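Local atomic coordinates of Alpha/beta fold hydrolase (Pseudomonas aeruginosa, PDB entry 6I8W), a protein that degrades membrane phospholipids as a membrane-bound phospholipase A and virulence factor of the bacterium, and is probably also able to act as a monoacylglycerol lipase. Residues S109-T114 against R235-E240; T250-G255 against S264-M269. All coordinates share one frame; numbering follows the deposited sequence.

Both contacts lie within the alpha/beta-hydrolase region and follow one another along the chain, contact 1 closing before contact 2 opens, with centres about 19 Å apart. Contact 1 sets the start of helix 112-125 against the loop after helix 208-234; it is partly buried, joins parts far apart in sequence, and mixes aliphatic packing with a water bridge and an exposed arginine. Contact 2 is local, holding strand 250-255 of the central sheet against helix 265-269, and all five of its touching residues are buried, with side-chain packing in place of polar links. The two meet where Glu-240 CG packs 3.8 Å from Val-268 CG1.

Contact 1 of 2, residues S109-T114 against R235-E240; sequences SYDVGT and RYIPLE
Ile-237 makes the apolar part of this contact with its terminal methyl. CG1 stands anti to the carbonyl carbon (chi1 -58°), and Ile-237 CD1 beyond it lies 3.7 Å from Gly-113 N and equally near the CA of that glycine, on the first turn of helix 112-125. The methyl thus packs directly on the backbone of Gly-113, which has no side chain to stand between them. Val-112 CG2 lies 4.2 Å from Ile-237 CD1, the two side chains sliding past each other in opposite directions, and the packing of Val-112 continues onto His-141, Ile-142 and Leu-145 of helix 138-149.

Arg-235 provides a second, mainly aliphatic patch. Its CB meets Asp-111 CB at 3.7 Å, and the chain, extended from CG to NE, runs on to Ser-109, whose OG is modelled 3.0 Å from Arg-235 NH1, at the guanidinium edge near its plane. The position of this hydroxyl is doubtful, because it stands too close to Asp-111 OD1 in the model.

Polar links complete the contact. One water accepts from Val-112 N at 3.1 Å and donates to Arg-235 O at 2.9 Å, bridging the two backbones. Within residues 109-114, Thr-114 N donates to Asp-111 OD2 at 2.8 Å, nearly straight at 164° but from above the carboxylate plane. A chi1 of 69° puts Asp-111 CG between the backbone N and the carbonyl carbon, on the way to this bond.

Outside the pair, Ile-237 O accepts from His-141 NE2 and Tyr-110 N donates to Gln-231 OE1. The Asp-111 to Thr-114 bond is that of a classical helix N-cap, here opening helix 112-125 of the alpha/beta-hydrolase fold against the loop that follows helix 208-234.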
ATOM      1  N   SER A 109       9.210  16.471   1.066  1.00 51.73           N
ATOM      2  CA  SER A 109       9.590  15.578  -0.010  1.00 53.68           C
ATOM      3  C   SER A 109       8.905  14.217   0.183  1.00 48.28           C
ATOM      4  O   SER A 109       8.859  13.681   1.293  1.00 44.21           O
ATOM      5  CB  SER A 109      11.106  15.418  -0.067  1.00 63.15           C
ATOM      6  OG  SER A 109      11.460  14.473  -1.062  1.00 65.61           O
ATOM      7  N   TYR A 110       8.402  13.649  -0.904  1.00 43.50           N
ATOM      8  CA  TYR A 110       7.735  12.370  -0.832  1.00 42.08           C
ATOM      9  C   TYR A 110       8.392  11.343  -1.741  1.00 43.75           C
ATOM     10  O   TYR A 110       7.775  10.342  -2.088  1.00 40.68           O
ATOM     11  CB  TYR A 110       6.253  12.521  -1.178  1.00 43.03           C
ATOM     12  CG  TYR A 110       5.484  13.325  -0.159  1.00 44.11           C
ATOM     13  CD1 TYR A 110       5.045  12.739   1.020  1.00 37.66           C
ATOM     14  CD2 TYR A 110       5.206  14.669  -0.370  1.00 45.92           C
ATOM     15  CE1 TYR A 110       4.351  13.469   1.959  1.00 43.45           C
ATOM     16  CE2 TYR A 110       4.502  15.406   0.561  1.00 46.02           C
ATOM     17  CZ  TYR A 110       4.079  14.790   1.726  1.00 46.29           C
ATOM     18  OH  TYR A 110       3.382  15.502   2.665  1.00 44.25           O
ATOM     19  N   ASP A 111       9.641  11.603  -2.122  1.00 42.26           N
ATOM     20  CA  ASP A 111      10.429  10.621  -2.857  1.00 44.50           C
ATOM     21  C   ASP A 111      10.638   9.368  -2.008  1.00 43.68           C
ATOM     22  O   ASP A 111      10.585   9.429  -0.779  1.00 45.47           O
ATOM     23  CB  ASP A 111      11.783  11.208  -3.259  1.00 45.03           C
ATOM     24  CG  ASP A 111      12.679  11.444  -2.070  1.00 52.26           C
ATOM     25  OD1 ASP A 111      12.563  12.514  -1.436  1.00 51.07           O
ATOM     26  OD2 ASP A 111      13.473  10.538  -1.740  1.00 55.20           O
ATOM     27  N   VAL A 112      10.908   8.238  -2.651  1.00 46.59           N
ATOM     28  CA  VAL A 112      10.942   6.961  -1.933  1.00 39.64           C
ATOM     29  C   VAL A 112      12.144   6.876  -0.985  1.00 42.89           C
ATOM     30  O   VAL A 112      12.124   6.128  -0.008  1.00 41.68           O
ATOM     31  CB  VAL A 112      10.962   5.771  -2.908  1.00 37.44           C
ATOM     32  CG1 VAL A 112       9.633   5.667  -3.635  1.00 40.56           C
ATOM     33  CG2 VAL A 112      12.124   5.900  -3.902  1.00 39.55           C
ATOM     34  N   GLY A 113      13.195   7.633  -1.286  1.00 42.32           N
ATOM     35  CA  GLY A 113      14.360   7.682  -0.419  1.00 47.85           C
ATOM     36  C   GLY A 113      14.066   8.331   0.927  1.00 48.10           C
ATOM     37  O   GLY A 113      14.378   7.779   1.981  1.00 46.80           O
ATOM     38  N   THR A 114      13.449   9.507   0.887  1.00 46.96           N
ATOM     39  CA  THR A 114      12.992  10.184   2.094  1.00 44.78           C
ATOM     40  C   THR A 114      11.950   9.316   2.834  1.00 42.64           C
ATOM     41  O   THR A 114      11.989   9.172   4.054  1.00 39.52           O
ATOM     42  CB  THR A 114      12.393  11.565   1.747  1.00 47.35           C
ATOM     43  OG1 THR A 114      13.348  12.317   0.994  1.00 46.94           O
ATOM     44  CG2 THR A 114      12.009  12.335   2.999  1.00 43.72           C
ATOM     45  N   ARG A 235      12.148  12.614  -8.820  1.00 52.09           N
ATOM     46  CA  ARG A 235      13.102  12.218  -7.787  1.00 58.51           C
ATOM     47  C   ARG A 235      13.201  10.698  -7.732  1.00 57.04           C
ATOM     48  O   ARG A 235      13.396  10.105  -6.671  1.00 52.07           O
ATOM     49  CB  ARG A 235      12.682  12.782  -6.428  1.00 52.86           C
ATOM     50  CG  ARG A 235      12.499  14.304  -6.447  1.00 57.54           C
ATOM     51  CD  ARG A 235      12.007  14.868  -5.111  1.00 57.99           C
ATOM     52  NE  ARG A 235      11.466  16.222  -5.287  1.00 68.82           N
ATOM     53  CZ  ARG A 235      11.168  17.058  -4.297  1.00 71.37           C
ATOM     54  NH1 ARG A 235      11.363  16.701  -3.033  1.00 69.54           N
ATOM     55  NH2 ARG A 235      10.682  18.263  -4.571  1.00 79.21           N
ATOM     56  N   TYR A 236      13.076  10.081  -8.900  1.00 57.94           N
ATOM     57  CA  TYR A 236      13.101   8.628  -9.029  1.00 54.44           C
ATOM     58  C   TYR A 236      14.451   8.063  -8.619  1.00 51.36           C
ATOM     59  O   TYR A 236      15.478   8.582  -9.006  1.00 53.70           O
ATOM     60  CB  TYR A 236      12.770   8.242 -10.471  1.00 56.57           C
ATOM     61  CG  TYR A 236      12.806   6.761 -10.780  1.00 57.23           C
ATOM     62  CD1 TYR A 236      11.719   5.951 -10.489  1.00 50.73           C
ATOM     63  CD2 TYR A 236      13.908   6.187 -11.416  1.00 52.42           C
ATOM     64  CE1 TYR A 236      11.732   4.600 -10.788  1.00 51.26           C
ATOM     65  CE2 TYR A 236      13.930   4.835 -11.722  1.00 51.78           C
ATOM     66  CZ  TYR A 236      12.833   4.047 -11.398  1.00 52.56           C
ATOM     67  OH  TYR A 236      12.823   2.707 -11.698  1.00 50.50           O
ATOM     68  N   ILE A 237      14.441   7.002  -7.822  1.00 48.25           N
ATOM     69  CA  ILE A 237      15.678   6.325  -7.440  1.00 53.51           C
ATOM     70  C   ILE A 237      15.702   4.908  -8.007  1.00 53.76           C
ATOM     71  O   ILE A 237      14.918   4.057  -7.587  1.00 54.58           O
ATOM     72  CB  ILE A 237      15.846   6.263  -5.906  1.00 52.94           C
ATOM     73  CG1 ILE A 237      15.840   7.674  -5.305  1.00 57.68           C
ATOM     74  CG2 ILE A 237      17.111   5.511  -5.537  1.00 48.85           C
ATOM     75  CD1 ILE A 237      15.871   7.694  -3.781  1.00 51.84           C
ATOM     76  N   PRO A 238      16.594   4.655  -8.975  1.00 52.34           N
ATOM     77  CA  PRO A 238      16.696   3.309  -9.548  1.00 52.34           C
ATOM     78  C   PRO A 238      17.110   2.281  -8.505  1.00 47.28           C
ATOM     79  O   PRO A 238      18.012   2.537  -7.710  1.00 51.25           O
ATOM     80  CB  PRO A 238      17.773   3.464 -10.626  1.00 55.62           C
ATOM     81  CG  PRO A 238      18.535   4.701 -10.242  1.00 59.08           C
ATOM     82  CD  PRO A 238      17.549   5.602  -9.580  1.00 52.71           C
ATOM     83  N   LEU A 239      16.451   1.128  -8.498  1.00 50.32           N
ATOM     84  CA  LEU A 239      16.809   0.060  -7.576  1.00 46.06           C
ATOM     85  C   LEU A 239      17.968  -0.814  -8.059  1.00 53.47           C
ATOM     86  O   LEU A 239      18.629  -1.466  -7.249  1.00 54.73           O
ATOM     87  CB  LEU A 239      15.607  -0.838  -7.312  1.00 42.72           C
ATOM     88  CG  LEU A 239      14.553  -0.298  -6.355  1.00 42.33           C
ATOM     89  CD1 LEU A 239      13.466  -1.340  -6.181  1.00 34.73           C
ATOM     90  CD2 LEU A 239      15.193   0.061  -5.017  1.00 40.34           C
ATOM     91  N   GLU A 240      18.195  -0.849  -9.372  1.00 53.06           N
ATOM     92  CA  GLU A 240      19.203  -1.746  -9.941  1.00 52.29           C
ATOM     93  C   GLU A 240      20.574  -1.633  -9.244  1.00 55.37           C
ATOM     94  O   GLU A 240      21.190  -2.654  -8.958  1.00 55.78           O
ATOM     95  CB  GLU A 240      19.345  -1.520 -11.452  1.00 62.63           C
ATOM     96  CG  GLU A 240      18.166  -2.033 -12.277  1.00 62.61           C
ATOM     97  CD  GLU A 240      17.055  -0.998 -12.453  1.00 64.02           C
ATOM     98  OE1 GLU A 240      17.054   0.030 -11.735  1.00 62.10           O
ATOM     99  OE2 GLU A 240      16.186  -1.211 -13.327  1.00 59.17           O
TER
HETATM  100  O   HOH W   1      11.051   8.772  -5.697  1.00 42.94           O

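Contact 2 of 2, residues T250-G255 against S264-M269; sequences TLLLWG and SSIEVM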
ATOM      1  N   THR A 250      14.869 -12.269  -0.077  1.00 38.46           N
ATOM      2  CA  THR A 250      13.951 -11.355  -0.731  1.00 39.01           C
ATOM      3  C   THR A 250      12.960 -12.122  -1.601  1.00 39.00           C
ATOM      4  O   THR A 250      13.348 -12.846  -2.521  1.00 39.08           O
ATOM      5  CB  THR A 250      14.716 -10.325  -1.598  1.00 38.92           C
ATOM      6  OG1 THR A 250      15.582  -9.554  -0.758  1.00 40.78           O
ATOM      7  CG2 THR A 250      13.752  -9.386  -2.316  1.00 38.84           C
ATOM      8  N   LEU A 251      11.680 -11.963  -1.293  1.00 30.25           N
ATOM      9  CA  LEU A 251      10.625 -12.563  -2.084  1.00 32.08           C
ATOM     10  C   LEU A 251      10.197 -11.587  -3.171  1.00 34.46           C
ATOM     11  O   LEU A 251       9.880 -10.432  -2.880  1.00 31.79           O
ATOM     12  CB  LEU A 251       9.429 -12.934  -1.206  1.00 28.26           C
ATOM     13  CG  LEU A 251       8.185 -13.432  -1.958  1.00 29.30           C
ATOM     14  CD1 LEU A 251       8.486 -14.722  -2.737  1.00 27.76           C
ATOM     15  CD2 LEU A 251       7.012 -13.662  -0.961  1.00 27.20           C
ATOM     16  N   LEU A 252      10.211 -12.052  -4.415  1.00 33.62           N
ATOM     17  CA  LEU A 252       9.664 -11.304  -5.544  1.00 32.79           C
ATOM     18  C   LEU A 252       8.323 -11.922  -5.889  1.00 34.88           C
ATOM     19  O   LEU A 252       8.279 -13.059  -6.356  1.00 34.91           O
ATOM     20  CB  LEU A 252      10.613 -11.361  -6.760  1.00 30.38           C
ATOM     21  CG  LEU A 252      12.054 -10.973  -6.460  1.00 32.65           C
ATOM     22  CD1 LEU A 252      12.943 -11.091  -7.703  1.00 34.02           C
ATOM     23  CD2 LEU A 252      12.092  -9.544  -5.878  1.00 34.22           C
ATOM     24  N   LEU A 253       7.230 -11.204  -5.644  1.00 30.48           N
ATOM     25  CA  LEU A 253       5.906 -11.769  -5.924  1.00 27.70           C
ATOM     26  C   LEU A 253       5.131 -10.853  -6.866  1.00 34.33           C
ATOM     27  O   LEU A 253       5.041  -9.643  -6.621  1.00 33.23           O
ATOM     28  CB  LEU A 253       5.119 -11.995  -4.619  1.00 30.34           C
ATOM     29  CG  LEU A 253       3.760 -12.708  -4.719  1.00 30.46           C
ATOM     30  CD1 LEU A 253       3.438 -13.548  -3.471  1.00 26.66           C
ATOM     31  CD2 LEU A 253       2.623 -11.689  -4.983  1.00 31.64           C
ATOM     32  N   TRP A 254       4.558 -11.435  -7.924  1.00 29.85           N
ATOM     33  CA  TRP A 254       3.874 -10.656  -8.957  1.00 36.27           C
ATOM     34  C   TRP A 254       2.531 -11.257  -9.320  1.00 40.07           C
ATOM     35  O   TRP A 254       2.352 -12.472  -9.234  1.00 35.38           O
ATOM     36  CB  TRP A 254       4.729 -10.567 -10.233  1.00 35.35           C
ATOM     37  CG  TRP A 254       4.965  -9.145 -10.701  1.00 39.12           C
ATOM     38  CD1 TRP A 254       4.265  -8.465 -11.664  1.00 36.11           C
ATOM     39  CD2 TRP A 254       5.970  -8.243 -10.224  1.00 36.02           C
ATOM     40  NE1 TRP A 254       4.775  -7.192 -11.807  1.00 36.87           N
ATOM     41  CE2 TRP A 254       5.817  -7.031 -10.931  1.00 37.47           C
ATOM     42  CE3 TRP A 254       6.978  -8.338  -9.258  1.00 32.87           C
ATOM     43  CZ2 TRP A 254       6.640  -5.927 -10.709  1.00 41.61           C
ATOM     44  CZ3 TRP A 254       7.792  -7.237  -9.035  1.00 36.32           C
ATOM     45  CH2 TRP A 254       7.618  -6.048  -9.758  1.00 36.72           C
ATOM     46  N   GLY A 255       1.591 -10.402  -9.716  1.00 31.51           N
ATOM     47  CA  GLY A 255       0.432 -10.844 -10.478  1.00 33.27           C
ATOM     48  C   GLY A 255       0.851 -10.857 -11.935  1.00 40.98           C
ATOM     49  O   GLY A 255       1.356  -9.852 -12.422  1.00 40.08           O
ATOM     50  N   SER A 264       7.935  -8.611 -16.090  1.00 45.14           N
ATOM     51  CA  SER A 264       9.318  -8.759 -16.533  1.00 50.08           C
ATOM     52  C   SER A 264      10.305  -8.036 -15.602  1.00 45.51           C
ATOM     53  O   SER A 264      11.521  -8.195 -15.740  1.00 50.47           O
ATOM     54  CB  SER A 264       9.487  -8.246 -17.978  1.00 50.72           C
ATOM     55  OG  SER A 264       9.236  -6.847 -18.091  1.00 50.51           O
ATOM     56  N   SER A 265       9.786  -7.235 -14.674  1.00 38.75           N
ATOM     57  CA  SER A 265      10.597  -6.667 -13.593  1.00 42.38           C
ATOM     58  C   SER A 265      11.386  -7.737 -12.828  1.00 43.22           C
ATOM     59  O   SER A 265      12.477  -7.472 -12.334  1.00 39.47           O
ATOM     60  CB  SER A 265       9.719  -5.902 -12.592  1.00 43.18           C
ATOM     61  OG  SER A 265       9.139  -4.742 -13.163  1.00 46.54           O
ATOM     62  N   ILE A 266      10.813  -8.932 -12.709  1.00 40.05           N
ATOM     63  CA  ILE A 266      11.445 -10.006 -11.936  1.00 39.69           C
ATOM     64  C   ILE A 266      12.774 -10.438 -12.565  1.00 45.50           C
ATOM     65  O   ILE A 266      13.740 -10.725 -11.859  1.00 48.30           O
ATOM     66  CB  ILE A 266      10.498 -11.217 -11.796  1.00 41.92           C
ATOM     67  CG1 ILE A 266       9.429 -10.914 -10.742  1.00 38.31           C
ATOM     68  CG2 ILE A 266      11.258 -12.491 -11.368  1.00 40.69           C
ATOM     69  CD1 ILE A 266       8.347 -11.951 -10.672  1.00 41.04           C
ATOM     70  N   GLU A 267      12.830 -10.454 -13.892  1.00 41.21           N
ATOM     71  CA  GLU A 267      14.057 -10.836 -14.594  1.00 52.91           C
ATOM     72  C   GLU A 267      15.170  -9.806 -14.389  1.00 54.37           C
ATOM     73  O   GLU A 267      16.344 -10.144 -14.426  1.00 54.22           O
ATOM     74  CB  GLU A 267      13.785 -11.045 -16.089  1.00 64.11           C
ATOM     75  CG  GLU A 267      12.560 -11.908 -16.394  1.00 79.50           C
ATOM     76  CD  GLU A 267      12.666 -13.323 -15.826  1.00 97.63           C
ATOM     77  OE1 GLU A 267      13.797 -13.819 -15.621  1.00104.50           O
ATOM     78  OE2 GLU A 267      11.611 -13.948 -15.586  1.00105.13           O
ATOM     79  N   VAL A 268      14.802  -8.551 -14.157  1.00 50.78           N
ATOM     80  CA  VAL A 268      15.802  -7.535 -13.843  1.00 52.29           C
ATOM     81  C   VAL A 268      16.355  -7.778 -12.436  1.00 51.17           C
ATOM     82  O   VAL A 268      17.556  -7.715 -12.219  1.00 44.83           O
ATOM     83  CB  VAL A 268      15.220  -6.109 -13.928  1.00 51.04           C
ATOM     84  CG1 VAL A 268      16.195  -5.087 -13.350  1.00 50.12           C
ATOM     85  CG2 VAL A 268      14.857  -5.765 -15.369  1.00 59.41           C
ATOM     86  N   MET A 269      15.472  -8.074 -11.486  1.00 45.97           N
ATOM     87  CA  MET A 269      15.851  -8.108 -10.078  1.00 43.63           C
ATOM     88  C   MET A 269      16.518  -9.400  -9.628  1.00 45.82           C
ATOM     89  O   MET A 269      17.375  -9.397  -8.740  1.00 46.07           O
ATOM     90  CB  MET A 269      14.616  -7.851  -9.211  1.00 41.85           C
ATOM     91  CG  MET A 269      14.072  -6.439  -9.363  1.00 37.11           C
ATOM     92  SD  MET A 269      12.726  -6.149  -8.198  1.00 41.10           S
ATOM     93  CE  MET A 269      11.423  -7.145  -8.917  1.00 38.46           C
TER
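Trp-254 and Leu-252 point from the same face of strand 250-255 toward helix 265-269, and the helix meets them with Ser-265, Ile-266 and Met-269. The short axes pass 9.6 Å apart and run nearly antiparallel, at 165°. Met-269 fills the hollow between the two strand side chains: bent at chi3 (-72°), it brings CE to 3.6 Å from Trp-254 CZ3 and 3.9 Å from Leu-252 CD2, crossing the tryptophan at about a right angle. Ile-266 fits beside it, CG1 lying 3.9 Å from Trp-254 CE3 and 4.2 Å from Leu-252 CB, while its CD1 reaches Trp-254 CB. At the far end of the indole, Ser-265 CB sits 3.5 Å from Trp-254 CH2. All three approach the ring obliquely.

The polar ends are bonded elsewhere. Trp-254 NE1 donates to Leu-261 O, which helps hold the indole's rotation; Ser-265 OG bonds to Asp-262 O. This is the strand-helix packing of a beta-alpha-beta unit completed by strand 276-281, and Trp-254 touches the probable Ser-His-Asp triad. With mainly apolar atoms meeting and no hydrogen bond between the segments, cohesion probably comes from dispersion and burial of apolar surface.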